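Local atomic coordinates of tRNA dimethylallyltransferase (Staphylococcus epidermidis ATCC 12228, PDB entry 3D3Q), a protein that probably transfers a dimethylallyl group from dimethylallyl diphosphate to the adenine at position 37 of tRNAs that read codons beginning with uridine. Residues L200-R213 with K285-R297. Sequence-based numbering, arbitrary orientation.
Sequences LIGIEMSRETLYLR and KNKMNVHWLNKER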
loop_
_atom_site.group_PDB
_atom_site.type_symbol
_atom_site.label_atom_id
_atom_site.label_comp_id
_atom_site.label_asym_id
_atom_site.label_seq_id
_atom_site.Cartn_x
_atom_site.Cartn_y
_atom_site.Cartn_z
ATOM N N LEU A 200 -7.726 -3.513 7.695
ATOM C CA LEU A 200 -6.990 -3.149 6.501
ATOM C C LEU A 200 -7.840 -2.498 5.422
ATOM O O LEU A 200 -8.703 -3.140 4.828
ATOM C CB LEU A 200 -6.304 -4.393 5.949
ATOM C CG LEU A 200 -5.296 -4.230 4.825
ATOM C CD1 LEU A 200 -4.074 -3.450 5.301
ATOM C CD2 LEU A 200 -4.881 -5.614 4.347
ATOM N N ILE A 201 -7.588 -1.217 5.172
ATOM C CA ILE A 201 -8.338 -0.493 4.153
ATOM C C ILE A 201 -7.380 0.116 3.109
ATOM O O ILE A 201 -6.274 0.560 3.429
ATOM C CB ILE A 201 -9.266 0.616 4.793
ATOM C CG1 ILE A 201 -8.489 1.874 5.094
ATOM C CG2 ILE A 201 -9.846 0.144 6.109
ATOM C CD1 ILE A 201 -8.634 2.891 4.030
ATOM N N GLY A 202 -7.811 0.107 1.852
ATOM C CA GLY A 202 -7.002 0.644 0.775
ATOM C C GLY A 202 -7.794 1.575 -0.122
ATOM O O GLY A 202 -8.992 1.381 -0.318
ATOM N N ILE A 203 -7.128 2.597 -0.651
ATOM C CA ILE A 203 -7.770 3.554 -1.542
ATOM C C ILE A 203 -7.457 3.157 -2.972
ATOM O O ILE A 203 -6.298 3.131 -3.383
ATOM C CB ILE A 203 -7.253 4.967 -1.305
ATOM C CG1 ILE A 203 -7.412 5.345 0.166
ATOM C CG2 ILE A 203 -8.022 5.933 -2.171
ATOM C CD1 ILE A 203 -6.826 6.700 0.495
ATOM N N GLU A 204 -8.498 2.856 -3.729
ATOM C CA GLU A 204 -8.339 2.409 -5.101
ATOM C C GLU A 204 -8.801 3.442 -6.131
ATOM O O GLU A 204 -9.401 4.453 -5.788
ATOM C CB GLU A 204 -9.139 1.122 -5.283
ATOM C CG GLU A 204 -8.961 0.436 -6.619
ATOM C CD GLU A 204 -10.132 -0.459 -6.964
ATOM O OE1 GLU A 204 -11.257 0.080 -7.110
ATOM O OE2 GLU A 204 -9.922 -1.689 -7.081
HETATM N N MSE A 205 -8.524 3.173 -7.400
HETATM C CA MSE A 205 -8.931 4.064 -8.466
HETATM C C MSE A 205 -8.579 3.419 -9.796
HETATM O O MSE A 205 -7.756 2.508 -9.844
HETATM C CB MSE A 205 -8.237 5.412 -8.309
HETATM C CG MSE A 205 -6.735 5.291 -8.209
HETATM SE SE MSE A 205 -5.895 6.875 -7.471
HETATM C CE MSE A 205 -6.083 8.016 -9.027
ATOM N N SER A 206 -9.212 3.881 -10.871
ATOM C CA SER A 206 -8.972 3.321 -12.193
ATOM C C SER A 206 -7.560 3.610 -12.658
ATOM O O SER A 206 -6.973 4.618 -12.274
ATOM C CB SER A 206 -9.974 3.882 -13.204
ATOM O OG SER A 206 -9.706 5.240 -13.531
ATOM N N ARG A 207 -7.015 2.727 -13.489
ATOM C CA ARG A 207 -5.659 2.904 -13.992
ATOM C C ARG A 207 -5.552 4.232 -14.727
ATOM O O ARG A 207 -4.494 4.863 -14.735
ATOM C CB ARG A 207 -5.260 1.768 -14.950
ATOM C CG ARG A 207 -3.756 1.453 -14.916
ATOM C CD ARG A 207 -3.122 1.133 -16.272
ATOM N NE ARG A 207 -3.691 0.038 -16.995
ATOM C CZ ARG A 207 -3.913 -0.148 -18.298
ATOM N NH1 ARG A 207 -4.451 -1.309 -18.593
ATOM N NH2 ARG A 207 -3.669 0.723 -19.279
ATOM N N GLU A 208 -6.650 4.653 -15.349
ATOM C CA GLU A 208 -6.662 5.912 -16.085
ATOM C C GLU A 208 -6.353 7.072 -15.138
ATOM O O GLU A 208 -5.362 7.785 -15.318
ATOM C CB GLU A 208 -8.031 6.158 -16.739
ATOM C CG GLU A 208 -8.476 5.168 -17.830
ATOM C CD GLU A 208 -9.247 3.961 -17.284
ATOM O OE1 GLU A 208 -8.605 2.922 -17.014
ATOM O OE2 GLU A 208 -10.491 4.059 -17.116
ATOM N N THR A 209 -7.207 7.251 -14.130
ATOM C CA THR A 209 -7.039 8.333 -13.164
ATOM C C THR A 209 -5.710 8.206 -12.427
ATOM O O THR A 209 -5.010 9.191 -12.217
ATOM C CB THR A 209 -8.200 8.359 -12.122
ATOM O OG1 THR A 209 -9.464 8.412 -12.796
ATOM C CG2 THR A 209 -8.085 9.582 -11.220
ATOM N N LEU A 210 -5.368 6.987 -12.038
ATOM C CA LEU A 210 -4.122 6.735 -11.336
ATOM C C LEU A 210 -2.938 7.309 -12.110
ATOM O O LEU A 210 -2.227 8.191 -11.620
ATOM C CB LEU A 210 -3.925 5.226 -11.150
ATOM C CG LEU A 210 -2.589 4.735 -10.558
ATOM C CD1 LEU A 210 -2.474 5.240 -9.135
ATOM C CD2 LEU A 210 -2.503 3.212 -10.585
ATOM N N TYR A 211 -2.738 6.804 -13.322
ATOM C CA TYR A 211 -1.636 7.238 -14.172
ATOM C C TYR A 211 -1.613 8.737 -14.431
ATOM O O TYR A 211 -0.548 9.352 -14.521
ATOM C CB TYR A 211 -1.657 6.476 -15.509
ATOM C CG TYR A 211 -1.129 5.054 -15.421
ATOM C CD1 TYR A 211 -0.789 4.342 -16.568
ATOM C CD2 TYR A 211 -0.947 4.431 -14.189
ATOM C CE1 TYR A 211 -0.275 3.046 -16.492
ATOM C CE2 TYR A 211 -0.438 3.140 -14.097
ATOM C CZ TYR A 211 -0.101 2.454 -15.254
ATOM O OH TYR A 211 0.419 1.182 -15.163
ATOM N N LEU A 212 -2.789 9.331 -14.543
ATOM C CA LEU A 212 -2.868 10.756 -14.789
ATOM C C LEU A 212 -2.405 11.545 -13.561
ATOM O O LEU A 212 -1.640 12.502 -13.685
ATOM C CB LEU A 212 -4.300 11.122 -15.152
ATOM C CG LEU A 212 -4.497 12.558 -15.609
ATOM C CD1 LEU A 212 -3.638 12.832 -16.836
ATOM C CD2 LEU A 212 -5.967 12.771 -15.913
ATOM N N ARG A 213 -2.854 11.126 -12.381
ATOM C CA ARG A 213 -2.492 11.802 -11.143
ATOM C C ARG A 213 -1.008 11.682 -10.864
ATOM O O ARG A 213 -0.378 12.641 -10.412
ATOM C CB ARG A 213 -3.282 11.235 -9.967
ATOM C CG ARG A 213 -4.772 11.335 -10.152
ATOM C CD ARG A 213 -5.487 11.217 -8.838
ATOM N NE ARG A 213 -5.323 12.334 -7.969
ATOM C CZ ARG A 213 -5.028 12.419 -6.676
ATOM N NH1 ARG A 213 -4.981 13.651 -6.221
ATOM N NH2 ARG A 213 -4.756 11.405 -5.859
ATOM N N LYS A 285 -4.009 -6.654 -4.008
ATOM C CA LYS A 285 -5.266 -7.238 -4.419
ATOM C C LYS A 285 -5.160 -8.738 -4.565
ATOM O O LYS A 285 -6.155 -9.442 -4.446
ATOM C CB LYS A 285 -5.729 -6.625 -5.722
ATOM C CG LYS A 285 -5.952 -5.145 -5.592
ATOM C CD LYS A 285 -6.712 -4.588 -6.788
ATOM C CE LYS A 285 -8.231 -4.666 -6.603
ATOM N NZ LYS A 285 -8.794 -3.624 -5.687
ATOM N N ASN A 286 -3.949 -9.226 -4.803
ATOM C CA ASN A 286 -3.710 -10.646 -4.973
ATOM C C ASN A 286 -3.008 -11.303 -3.790
ATOM O O ASN A 286 -2.491 -12.408 -3.913
ATOM C CB ASN A 286 -2.868 -10.869 -6.230
ATOM C CG ASN A 286 -3.541 -10.364 -7.482
ATOM O OD1 ASN A 286 -2.909 -10.249 -8.540
ATOM N ND2 ASN A 286 -4.830 -10.059 -7.376
ATOM N N LYS A 287 -2.977 -10.641 -2.644
ATOM C CA LYS A 287 -2.283 -11.216 -1.503
ATOM C C LYS A 287 -2.965 -10.857 -0.207
ATOM O O LYS A 287 -2.944 -11.621 0.758
ATOM C CB LYS A 287 -0.843 -10.698 -1.439
ATOM C CG LYS A 287 0.006 -10.932 -2.672
ATOM C CD LYS A 287 0.457 -12.371 -2.759
ATOM C CE LYS A 287 1.556 -12.542 -3.806
ATOM N NZ LYS A 287 2.768 -11.712 -3.517
HETATM N N MSE A 288 -3.561 -9.676 -0.185
HETATM C CA MSE A 288 -4.227 -9.189 1.012
HETATM C C MSE A 288 -5.711 -9.107 0.816
HETATM O O MSE A 288 -6.215 -9.032 -0.305
HETATM C CB MSE A 288 -3.742 -7.787 1.365
HETATM C CG MSE A 288 -2.250 -7.580 1.301
HETATM SE SE MSE A 288 -1.349 -8.227 2.842
HETATM C CE MSE A 288 -1.617 -6.695 3.997
ATOM N N ASN A 289 -6.407 -9.106 1.933
ATOM C CA ASN A 289 -7.837 -8.987 1.901
ATOM C C ASN A 289 -8.080 -7.576 2.405
ATOM O O ASN A 289 -8.283 -7.352 3.594
ATOM C CB ASN A 289 -8.477 -10.008 2.835
ATOM C CG ASN A 289 -9.979 -9.991 2.746
ATOM O OD1 ASN A 289 -10.547 -10.219 1.672
ATOM N ND2 ASN A 289 -10.640 -9.711 3.867
ATOM N N VAL A 290 -8.021 -6.624 1.486
ATOM C CA VAL A 290 -8.214 -5.224 1.815
ATOM C C VAL A 290 -9.633 -4.744 1.522
ATOM O O VAL A 290 -10.253 -5.169 0.544
ATOM C CB VAL A 290 -7.264 -4.327 0.996
ATOM C CG1 VAL A 290 -7.315 -2.910 1.515
ATOM C CG2 VAL A 290 -5.861 -4.881 1.040
ATOM N N HIS A 291 -10.137 -3.846 2.373
ATOM C CA HIS A 291 -11.469 -3.246 2.208
ATOM C C HIS A 291 -11.190 -1.974 1.403
ATOM O O HIS A 291 -10.882 -0.926 1.957
ATOM C CB HIS A 291 -12.077 -2.905 3.576
ATOM C CG HIS A 291 -13.505 -2.449 3.515
ATOM N ND1 HIS A 291 -13.884 -1.257 2.935
ATOM C CD2 HIS A 291 -14.639 -3.011 3.996
ATOM C CE1 HIS A 291 -15.190 -1.100 3.063
ATOM N NE2 HIS A 291 -15.671 -2.150 3.704
ATOM N N TRP A 292 -11.285 -2.093 0.088
ATOM C CA TRP A 292 -11.019 -0.992 -0.816
ATOM C C TRP A 292 -12.083 0.097 -0.854
ATOM O O TRP A 292 -13.272 -0.195 -0.894
ATOM C CB TRP A 292 -10.830 -1.521 -2.234
ATOM C CG TRP A 292 -9.719 -2.496 -2.352
ATOM C CD1 TRP A 292 -9.804 -3.854 -2.311
ATOM C CD2 TRP A 292 -8.332 -2.179 -2.491
ATOM N NE1 TRP A 292 -8.546 -4.405 -2.421
ATOM C CE2 TRP A 292 -7.625 -3.399 -2.533
ATOM C CE3 TRP A 292 -7.618 -0.978 -2.590
ATOM C CZ2 TRP A 292 -6.238 -3.456 -2.659
ATOM C CZ3 TRP A 292 -6.241 -1.029 -2.718
ATOM C CH2 TRP A 292 -5.562 -2.265 -2.754
ATOM N N LEU A 293 -11.634 1.354 -0.848
ATOM C CA LEU A 293 -12.497 2.532 -0.931
ATOM C C LEU A 293 -12.172 3.128 -2.279
ATOM O O LEU A 293 -11.034 3.524 -2.511
ATOM C CB LEU A 293 -12.146 3.552 0.148
ATOM C CG LEU A 293 -12.302 3.008 1.556
ATOM C CD1 LEU A 293 -11.924 4.050 2.595
ATOM C CD2 LEU A 293 -13.743 2.556 1.726
ATOM N N ASN A 294 -13.160 3.197 -3.165
ATOM C CA ASN A 294 -12.946 3.743 -4.510
ATOM C C ASN A 294 -12.857 5.282 -4.470
ATOM O O ASN A 294 -13.856 5.965 -4.340
ATOM C CB ASN A 294 -14.085 3.266 -5.425
ATOM C CG ASN A 294 -13.829 3.560 -6.894
ATOM O OD1 ASN A 294 -14.516 3.014 -7.762
ATOM N ND2 ASN A 294 -12.850 4.427 -7.182
ATOM N N LYS A 295 -11.646 5.809 -4.578
ATOM C CA LYS A 295 -11.412 7.238 -4.531
ATOM C C LYS A 295 -12.147 8.002 -5.628
ATOM O O LYS A 295 -12.372 9.210 -5.514
ATOM C CB LYS A 295 -9.926 7.517 -4.644
ATOM C CG LYS A 295 -9.548 8.938 -4.440
ATOM C CD LYS A 295 -8.398 9.324 -5.338
ATOM C CE LYS A 295 -7.368 10.130 -4.577
ATOM N NZ LYS A 295 -7.987 11.112 -3.663
ATOM N N GLU A 296 -12.534 7.312 -6.692
ATOM C CA GLU A 296 -13.245 7.958 -7.792
ATOM C C GLU A 296 -14.745 8.060 -7.549
ATOM O O GLU A 296 -15.509 8.363 -8.467
ATOM C CB GLU A 296 -12.991 7.184 -9.088
ATOM C CG GLU A 296 -11.587 7.326 -9.631
ATOM C CD GLU A 296 -11.326 6.419 -10.819
ATOM O OE1 GLU A 296 -10.256 6.555 -11.453
ATOM O OE2 GLU A 296 -12.188 5.564 -11.117
ATOM N N ARG A 297 -15.155 7.836 -6.306
ATOM C CA ARG A 297 -16.567 7.849 -5.949
ATOM C C ARG A 297 -16.793 8.318 -4.510
ATOM O O ARG A 297 -17.914 8.610 -4.100
ATOM C CB ARG A 297 -17.131 6.434 -6.173
ATOM C CG ARG A 297 -18.517 6.168 -5.640
ATOM C CD ARG A 297 -18.422 5.644 -4.229
ATOM N NE ARG A 297 -19.587 4.914 -3.850
ATOM C CZ ARG A 297 -20.384 4.975 -2.789
ATOM N NH1 ARG A 297 -20.265 5.813 -1.758
ATOM N NH2 ARG A 297 -21.360 4.084 -2.805
#
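The indole of W292 lies beside G202 and E204 with its two faces differently lined: K285 NZ stands 3.3 Å above one, offset toward the rim, and V290 CB occupies the opposite face. G202 backs the CE3 and CZ3 side of the ring, which its lack of a side chain permits, and E204 CB approaches W292 CE3 obliquely at 3.7 Å. With CG anti to the backbone N (chi1 -174°) and the chain extended beyond it, the E204 carboxylate is carried past the indole to K285. The K285 side chain crosses that of E204 at about a right angle and forms a salt bridge on the anti side of OE2, 32° out of the carboxylate plane. The same ammonium group lies over the rim of the W292 ring.

The parallel pairing of 291-294 with 197-204 illustrates how an edge strand is added to a P-loop NTPase-like sheet: 291-294 is outermost beside 197-204, whose I201 and I203 also bond the strand 8-13 that leads into the predicted ATP-binding P-loop. Five backbone hydrogen bonds join the pair, from H291 N to L200 O through to K295 N to E204 O (2.9 Å). The side chains of I201, I203, H291 and L293 share the face away from W292; I201 CD1 meets L293 CD1 at 3.8 Å, and I203 also touches S18.

At the N-terminal end, L200 CD2 fits against V290 CG2 and M288 CE, each 3.5 Å away. Past the strands, the carboxylate of E296 faces S206 and T209 at the start of helix 207-224, where S206 OG caps T209 N.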